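Local coordinates for protein malate dehydrogenase (Pyrococcus horikoshii, PDB 1V9N) that catalyses the NAD-dependent interconversion of (S)-malate and oxaloacetate and works as a homodimer of the LDH2/MDH2 oxidoreductase family, at residues P153-T158 with L165-I170; L231-F236 with Y246-M251. All coordinates share one frame; numbering follows the deposited sequence.

Interaction 1 of 2, residues P153-T158 with L165-I170. With NDP (NADPH dihydro-nicotinamide-adenine-dinucleotide phosphate), chain B.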
loop_
_atom_site.group_PDB
_atom_site.type_symbol
_atom_site.label_atom_id
_atom_site.label_comp_id
_atom_site.label_asym_id
_atom_site.label_seq_id
_atom_site.Cartn_x
_atom_site.Cartn_y
_atom_site.Cartn_z
ATOM N N PRO A 153 -8.528 1.858 17.523
ATOM C CA PRO A 153 -9.549 2.305 16.569
ATOM C C PRO A 153 -9.712 3.824 16.626
ATOM O O PRO A 153 -9.991 4.389 17.685
ATOM C CB PRO A 153 -10.800 1.557 17.029
ATOM C CG PRO A 153 -10.578 1.399 18.509
ATOM C CD PRO A 153 -9.119 1.013 18.575
ATOM N N LEU A 154 -9.532 4.479 15.484
ATOM C CA LEU A 154 -9.635 5.933 15.404
ATOM C C LEU A 154 -10.266 6.400 14.098
ATOM O O LEU A 154 -10.667 7.557 13.982
ATOM C CB LEU A 154 -8.241 6.564 15.518
ATOM C CG LEU A 154 -7.468 6.508 16.838
ATOM C CD1 LEU A 154 -5.973 6.462 16.559
ATOM C CD2 LEU A 154 -7.821 7.714 17.686
ATOM N N VAL A 155 -10.359 5.501 13.120
ATOM C CA VAL A 155 -10.902 5.847 11.810
ATOM C C VAL A 155 -12.230 5.160 11.511
ATOM O O VAL A 155 -12.463 4.026 11.931
ATOM C CB VAL A 155 -9.888 5.489 10.688
ATOM C CG1 VAL A 155 -10.367 6.024 9.338
ATOM C CG2 VAL A 155 -8.521 6.054 11.032
ATOM N N ALA A 156 -13.099 5.857 10.783
ATOM C CA ALA A 156 -14.405 5.313 10.428
ATOM C C ALA A 156 -14.407 4.739 9.018
ATOM O O ALA A 156 -13.929 5.373 8.075
ATOM C CB ALA A 156 -15.477 6.395 10.544
ATOM N N PRO A 157 -14.950 3.528 8.854
ATOM C CA PRO A 157 -14.988 2.920 7.523
ATOM C C PRO A 157 -15.893 3.742 6.611
ATOM O O PRO A 157 -16.787 4.450 7.086
ATOM C CB PRO A 157 -15.543 1.526 7.801
ATOM C CG PRO A 157 -16.455 1.759 8.966
ATOM C CD PRO A 157 -15.626 2.672 9.844
ATOM N N THR A 158 -15.656 3.643 5.307
ATOM C CA THR A 158 -16.438 4.380 4.330
ATOM C C THR A 158 -17.917 4.036 4.438
ATOM O O THR A 158 -18.320 2.890 4.228
ATOM C CB THR A 158 -15.947 4.084 2.901
ATOM O OG1 THR A 158 -14.558 4.426 2.798
ATOM C CG2 THR A 158 -16.740 4.899 1.881
ATOM N N LEU A 165 -11.453 1.466 12.577
ATOM C CA LEU A 165 -10.186 1.149 11.923
ATOM C C LEU A 165 -9.027 1.936 12.535
ATOM O O LEU A 165 -9.222 3.020 13.093
ATOM C CB LEU A 165 -10.277 1.469 10.429
ATOM C CG LEU A 165 -11.454 0.857 9.661
ATOM C CD1 LEU A 165 -11.445 1.384 8.240
ATOM C CD2 LEU A 165 -11.355 -0.660 9.673
ATOM N N GLY A 166 -7.819 1.395 12.419
ATOM C CA GLY A 166 -6.659 2.085 12.954
ATOM C C GLY A 166 -6.046 3.002 11.911
ATOM O O GLY A 166 -6.394 2.924 10.734
ATOM N N THR A 167 -5.144 3.880 12.336
ATOM C CA THR A 167 -4.483 4.789 11.412
ATOM C C THR A 167 -3.418 4.016 10.626
ATOM O O THR A 167 -2.762 4.546 9.727
ATOM C CB THR A 167 -3.877 5.985 12.162
ATOM O OG1 THR A 167 -3.214 5.530 13.348
ATOM C CG2 THR A 167 -4.982 6.964 12.550
ATOM N N ASN A 168 -3.282 2.750 11.000
ATOM C CA ASN A 168 -2.396 1.770 10.375
ATOM C C ASN A 168 -1.481 2.282 9.271
ATOM O O ASN A 168 -1.834 2.260 8.094
ATOM C CB ASN A 168 -3.271 0.635 9.850
ATOM C CG ASN A 168 -4.213 0.108 10.914
ATOM O OD1 ASN A 168 -4.088 0.460 12.088
ATOM N ND2 ASN A 168 -5.148 -0.743 10.520
ATOM N N PRO A 169 -0.268 2.711 9.641
ATOM C CA PRO A 169 0.686 3.233 8.664
ATOM C C PRO A 169 1.370 2.178 7.806
ATOM O O PRO A 169 1.357 0.984 8.121
ATOM C CB PRO A 169 1.676 3.995 9.541
ATOM C CG PRO A 169 1.768 3.113 10.748
ATOM C CD PRO A 169 0.306 2.728 11.000
ATOM N N ILE A 170 1.950 2.649 6.707
ATOM C CA ILE A 170 2.691 1.821 5.771
ATOM C C ILE A 170 3.994 2.550 5.492
ATOM O O ILE A 170 3.988 3.749 5.211
ATOM C CB ILE A 170 1.959 1.655 4.429
ATOM C CG1 ILE A 170 0.657 0.882 4.631
ATOM C CG2 ILE A 170 2.877 0.952 3.431
ATOM C CD1 ILE A 170 -0.194 0.773 3.374
HETATM P PA NDP B . 3.037 12.757 6.423
HETATM O O1A NDP B . 3.804 13.621 7.288
HETATM O O2A NDP B . 1.824 13.218 5.661
HETATM O O5B NDP B . 4.097 12.080 5.370
HETATM C C5B NDP B . 3.666 11.132 4.376
HETATM C C4B NDP B . 4.944 10.713 3.624
HETATM O O4B NDP B . 4.997 11.589 2.484
HETATM C C3B NDP B . 6.267 10.856 4.323
HETATM O O3B NDP B . 7.102 9.723 3.934
HETATM C C2B NDP B . 6.866 12.136 3.859
HETATM O O2B NDP B . 8.296 12.267 3.924
HETATM C C1B NDP B . 6.262 12.248 2.493
HETATM N N9A NDP B . 5.979 13.637 2.037
HETATM C C8A NDP B . 5.497 14.752 2.780
HETATM N N7A NDP B . 5.353 15.806 2.009
HETATM C C5A NDP B . 5.728 15.424 0.753
HETATM C C6A NDP B . 5.798 16.072 -0.522
HETATM N N6A NDP B . 5.437 17.354 -0.645
HETATM N N1A NDP B . 6.236 15.372 -1.626
HETATM C C2A NDP B . 6.606 14.055 -1.511
HETATM N N3A NDP B . 6.571 13.356 -0.358
HETATM C C4A NDP B . 6.119 14.101 0.749
HETATM O O3 NDP B . 2.594 11.418 7.118
HETATM P PN NDP B . 1.654 10.949 8.306
HETATM O O1N NDP B . 0.658 10.081 7.686
HETATM O O2N NDP B . 1.183 12.249 8.894
HETATM O O5D NDP B . 2.695 10.179 9.231
HETATM C C5D NDP B . 2.738 10.346 10.676
HETATM C C4D NDP B . 3.869 9.444 11.302
HETATM O O4D NDP B . 3.263 8.706 12.348
HETATM C C3D NDP B . 4.520 8.385 10.378
HETATM O O3D NDP B . 5.931 8.383 10.631
HETATM C C2D NDP B . 3.832 7.074 10.716
HETATM O O2D NDP B . 4.672 5.967 10.465
HETATM C C1D NDP B . 3.477 7.300 12.209
HETATM N N1N NDP B . 2.253 6.584 12.659
HETATM C C2N NDP B . 2.441 5.565 13.634
HETATM C C3N NDP B . 1.248 4.866 14.089
HETATM C C7N NDP B . 1.373 3.812 15.101
HETATM O O7N NDP B . 0.407 3.178 15.542
HETATM N N7N NDP B . 2.594 3.482 15.603
HETATM C C4N NDP B . -0.013 5.247 13.539
HETATM C C5N NDP B . -0.172 6.241 12.582
HETATM C C6N NDP B . 0.962 6.920 12.141
HETATM P P2B NDP B . 9.096 13.022 5.021
HETATM O O1X NDP B . 10.125 13.717 4.231
HETATM O O2X NDP B . 9.705 12.043 5.974
HETATM O O3X NDP B . 8.178 13.997 5.752
#
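Leu165 meets Val155 in a single antiparallel bridge, a hydrogen-bonded pair. Leu165 N donates to Val155 O at 2.8 Å. In return, Leu165 O accepts two backbone N-H groups, Leu154 N at 2.8 Å and Val155 N at 2.7 Å. Two consecutive residues thus face Leu165, which makes a classic beta bulge. One carbonyl oxygen is gripped by both N-H groups, and the bond from Leu154 is nearly straight, 171° at the hydrogen. The side chain of Leu165 runs along 153-158 toward Pro157. Leu165 CB rests against Val155 CB at 4.0 Å, and Leu165 CD1 reaches the Pro157 ring at CB, 4.1 Å away. At Gly166 the carbonyl oxygen lies near Val155 CG2. The two branches of Thr167 part. OG1 lies between the backbone N and the carbonyl carbon (chi1 44°), which leaves CG2 to face 153-158. Thr167 CG2 packs on Val155 CG2 at 4.0 Å and on Leu154 CD1. Thr167 OG1 lies 3.2 Å from C5N of the nicotinamide ring, a contact and not a bond. A glycine in place of Thr167 would probably leave Val155 CG2 and Leu154 CD1 without their methyl neighbour and open a gap beside the nicotinamide. Asn168 turns its ND2 to Ser249 O, Asp253 and Ser265. Pro169 then sets its ring beside the nicotinamide, Pro169 CD lying 3.6 Å from C4N. Asp184 and Ala186 of this subunit also bind that cofactor, as do His243 and Lys244 of the second subunit. The contact is largely buried, in the loop that joins strands 144-149 and 170-174, neighbours in the mixed sheet. Helix 242-258 covers Leu165 through Tyr246 and Leu250, and Ile307 of the second subunit packs on the same leucine.

Interaction 2 of 2, residues L231-F236 with Y246-M251. With NDP (NADPH dihydro-nicotinamide-adenine-dinucleotide phosphate), chain C.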
loop_
_atom_site.group_PDB
_atom_site.type_symbol
_atom_site.label_atom_id
_atom_site.label_comp_id
_atom_site.label_asym_id
_atom_site.label_seq_id
_atom_site.Cartn_x
_atom_site.Cartn_y
_atom_site.Cartn_z
ATOM N N LEU A 231 -10.836 10.489 9.184
ATOM C CA LEU A 231 -11.276 10.058 7.863
ATOM C C LEU A 231 -10.133 9.295 7.181
ATOM O O LEU A 231 -8.963 9.604 7.387
ATOM C CB LEU A 231 -11.668 11.286 7.027
ATOM C CG LEU A 231 -13.090 11.398 6.454
ATOM C CD1 LEU A 231 -14.133 11.089 7.513
ATOM C CD2 LEU A 231 -13.291 12.804 5.899
ATOM N N PRO A 232 -10.462 8.274 6.374
ATOM C CA PRO A 232 -9.420 7.504 5.687
ATOM C C PRO A 232 -8.899 8.277 4.482
ATOM O O PRO A 232 -9.611 9.122 3.931
ATOM C CB PRO A 232 -10.156 6.239 5.269
ATOM C CG PRO A 232 -11.523 6.768 4.947
ATOM C CD PRO A 232 -11.794 7.705 6.108
ATOM N N LEU A 233 -7.661 7.998 4.080
ATOM C CA LEU A 233 -7.080 8.666 2.923
ATOM C C LEU A 233 -8.106 8.624 1.796
ATOM O O LEU A 233 -8.706 7.585 1.530
ATOM C CB LEU A 233 -5.793 7.959 2.485
ATOM C CG LEU A 233 -5.077 8.535 1.258
ATOM C CD1 LEU A 233 -4.714 9.992 1.511
ATOM C CD2 LEU A 233 -3.822 7.715 0.953
ATOM N N GLY A 234 -8.311 9.756 1.136
ATOM C CA GLY A 234 -9.286 9.801 0.061
ATOM C C GLY A 234 -10.447 10.682 0.476
ATOM O O GLY A 234 -11.127 11.273 -0.363
ATOM N N GLY A 235 -10.686 10.759 1.781
ATOM C CA GLY A 235 -11.754 11.608 2.265
ATOM C C GLY A 235 -13.023 10.968 2.794
ATOM O O GLY A 235 -13.094 9.766 3.053
ATOM N N PHE A 236 -14.038 11.815 2.928
ATOM C CA PHE A 236 -15.344 11.450 3.458
ATOM C C PHE A 236 -16.175 10.424 2.705
ATOM O O PHE A 236 -16.845 9.612 3.327
ATOM C CB PHE A 236 -16.178 12.728 3.656
ATOM C CG PHE A 236 -17.606 12.476 4.066
ATOM C CD1 PHE A 236 -18.561 12.090 3.130
ATOM C CD2 PHE A 236 -17.993 12.615 5.394
ATOM C CE1 PHE A 236 -19.881 11.848 3.509
ATOM C CE2 PHE A 236 -19.312 12.374 5.783
ATOM C CZ PHE A 236 -20.256 11.989 4.837
ATOM N N TYR A 246 -9.505 3.392 3.113
ATOM C CA TYR A 246 -10.177 2.439 3.989
ATOM C C TYR A 246 -9.670 1.023 3.695
ATOM O O TYR A 246 -9.458 0.227 4.608
ATOM C CB TYR A 246 -11.698 2.595 3.780
ATOM C CG TYR A 246 -12.626 1.444 4.135
ATOM C CD1 TYR A 246 -12.389 0.603 5.225
ATOM C CD2 TYR A 246 -13.795 1.246 3.400
ATOM C CE1 TYR A 246 -13.306 -0.405 5.567
ATOM C CE2 TYR A 246 -14.705 0.257 3.730
ATOM C CZ TYR A 246 -14.465 -0.567 4.807
ATOM O OH TYR A 246 -15.393 -1.547 5.101
ATOM N N GLY A 247 -9.452 0.726 2.419
ATOM C CA GLY A 247 -8.959 -0.587 2.050
ATOM C C GLY A 247 -7.522 -0.786 2.502
ATOM O O GLY A 247 -7.161 -1.854 2.988
ATOM N N LEU A 248 -6.704 0.247 2.336
ATOM C CA LEU A 248 -5.302 0.198 2.736
ATOM C C LEU A 248 -5.200 -0.078 4.234
ATOM O O LEU A 248 -4.304 -0.790 4.689
ATOM C CB LEU A 248 -4.615 1.525 2.398
ATOM C CG LEU A 248 -4.425 1.828 0.905
ATOM C CD1 LEU A 248 -4.033 3.285 0.714
ATOM C CD2 LEU A 248 -3.355 0.904 0.327
ATOM N N SER A 249 -6.119 0.498 5.002
ATOM C CA SER A 249 -6.125 0.290 6.445
ATOM C C SER A 249 -6.391 -1.176 6.758
ATOM O O SER A 249 -5.804 -1.735 7.683
ATOM C CB SER A 249 -7.192 1.160 7.113
ATOM O OG SER A 249 -7.221 0.916 8.505
ATOM N N LEU A 250 -7.280 -1.794 5.987
ATOM C CA LEU A 250 -7.615 -3.204 6.179
ATOM C C LEU A 250 -6.459 -4.111 5.764
ATOM O O LEU A 250 -6.203 -5.139 6.389
ATOM C CB LEU A 250 -8.866 -3.569 5.381
ATOM C CG LEU A 250 -10.170 -2.881 5.792
ATOM C CD1 LEU A 250 -11.335 -3.562 5.074
ATOM C CD2 LEU A 250 -10.359 -2.966 7.310
HETATM N N MSE A 251 -5.773 -3.735 4.693
HETATM C CA MSE A 251 -4.630 -4.506 4.224
HETATM C C MSE A 251 -3.654 -4.637 5.386
HETATM O O MSE A 251 -3.165 -5.724 5.681
HETATM C CB MSE A 251 -3.951 -3.784 3.054
HETATM C CG MSE A 251 -2.658 -4.432 2.589
HETATM SE SE MSE A 251 -1.885 -3.506 1.065
HETATM C CE MSE A 251 -0.896 -2.167 2.012
HETATM P PA NDP C . -12.462 1.500 -7.460
HETATM O O1A NDP C . -13.499 1.044 -8.354
HETATM O O2A NDP C . -12.458 2.867 -6.831
HETATM O O5B NDP C . -12.330 0.373 -6.276
HETATM C C5B NDP C . -11.357 0.501 -5.222
HETATM C C4B NDP C . -11.526 -0.756 -4.349
HETATM O O4B NDP C . -12.427 -0.351 -3.302
HETATM C C3B NDP C . -12.132 -1.985 -4.968
HETATM O O3B NDP C . -11.449 -3.149 -4.412
HETATM C C2B NDP C . -13.573 -1.991 -4.597
HETATM O O2B NDP C . -14.252 -3.259 -4.579
HETATM C C1B NDP C . -13.529 -1.257 -3.293
HETATM N N9A NDP C . -14.721 -0.415 -2.999
HETATM C C8A NDP C . -15.504 0.383 -3.881
HETATM N N7A NDP C . -16.464 1.001 -3.231
HETATM C C5A NDP C . -16.346 0.636 -1.921
HETATM C C6A NDP C . -17.053 0.950 -0.716
HETATM N N6A NDP C . -18.093 1.790 -0.748
HETATM N N1A NDP C . -16.657 0.390 0.479
HETATM C C2A NDP C . -15.588 -0.470 0.523
HETATM N N3A NDP C . -14.856 -0.824 -0.554
HETATM C C4A NDP C . -15.287 -0.234 -1.758
HETATM O O3 NDP C . -11.014 1.318 -8.044
HETATM P PN NDP C . -10.134 1.879 -9.239
HETATM O O1N NDP C . -8.988 2.519 -8.602
HETATM O O2N NDP C . -11.102 2.753 -9.985
HETATM O O5D NDP C . -9.777 0.534 -10.010
HETATM C C5D NDP C . -9.851 0.413 -11.459
HETATM C C4D NDP C . -9.428 -1.036 -11.914
HETATM O O4D NDP C . -8.443 -0.871 -12.918
HETATM C C3D NDP C . -8.775 -1.949 -10.846
HETATM O O3D NDP C . -9.312 -3.269 -11.003
HETATM C C2D NDP C . -7.280 -1.860 -11.095
HETATM O O2D NDP C . -6.612 -3.032 -10.679
HETATM C C1D NDP C . -7.248 -1.597 -12.624
HETATM N N1N NDP C . -6.079 -0.797 -13.080
HETATM C C2N NDP C . -5.154 -1.462 -13.933
HETATM C C3N NDP C . -4.013 -0.684 -14.393
HETATM C C7N NDP C . -3.028 -1.309 -15.283
HETATM O O7N NDP C . -2.037 -0.712 -15.721
HETATM N N7N NDP C . -3.173 -2.606 -15.667
HETATM C C4N NDP C . -3.902 0.675 -13.969
HETATM C C5N NDP C . -4.814 1.301 -13.131
HETATM C C6N NDP C . -5.913 0.569 -12.685
HETATM P P2B NDP C . -15.186 -3.811 -5.691
HETATM O O1X NDP C . -16.281 -4.406 -4.908
HETATM O O2X NDP C . -14.464 -4.844 -6.497
HETATM O O3X NDP C . -15.669 -2.666 -6.576
#
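Pro232 packs against the backbone of Tyr246, and with it a type II beta turn, Pro232 to Gly235, sits on helix 242-258. Pro232 CB lies 3.6 Å from Tyr246 N and 4.2 Å from Tyr246 CB. This is van der Waals contact with the helix backbone and the CB of the tyrosine, not with its ring. One residue on, Leu233 CD2 touches Leu248 CD1 at 4.4 Å, methyl to methyl. These two small patches make up the contact. The turn that presents them is closed by Gly235 N bonding to Pro232 O at 2.9 Å. At the positive phi of Gly234 and Gly235 a side chain would be pressed on the preceding carbonyl oxygen. Backbone bonds tie Leu231 to Val189 and Leu233 to Thr187. The dimer partner supplies the next shell: Leu233 packs on Leu233 of the second subunit. The Tyr246 ring points off from the turn. With CG anti to the backbone N (chi1 157°), it reaches the adenine of a bound NADPH. The ring also meets His322 of the second subunit edge-to-face, and its hydroxyl is hydrogen-bonded to Trp320 O of that subunit. Against the adenine the ring stands oblique, with Tyr246 CE2 3.4 Å from C2A.

Both contacts are buried, and both reach the second subunit. Interaction 1 is the larger, 338 Å² against 126 Å², and combines backbone hydrogen bonds with side-chain packing. Interaction 2 is van der Waals contact across its two segments, a turn laid on a helix. They join directly, with centres about 7 Å apart. Gly166 O is hydrogen-bonded to Ser249 OG, so helix 242-258, half of interaction 2, also backs interaction 1. They also touch different ends of NADPH. Interaction 1 borders a nicotinamide through Thr167 and Pro169, whereas interaction 2 meets the adenine of another NADPH through Tyr246. Each cofactor also has hydrogen-bonding partners on both subunits, which places these loops and the helix at the dimer's shared binding sites.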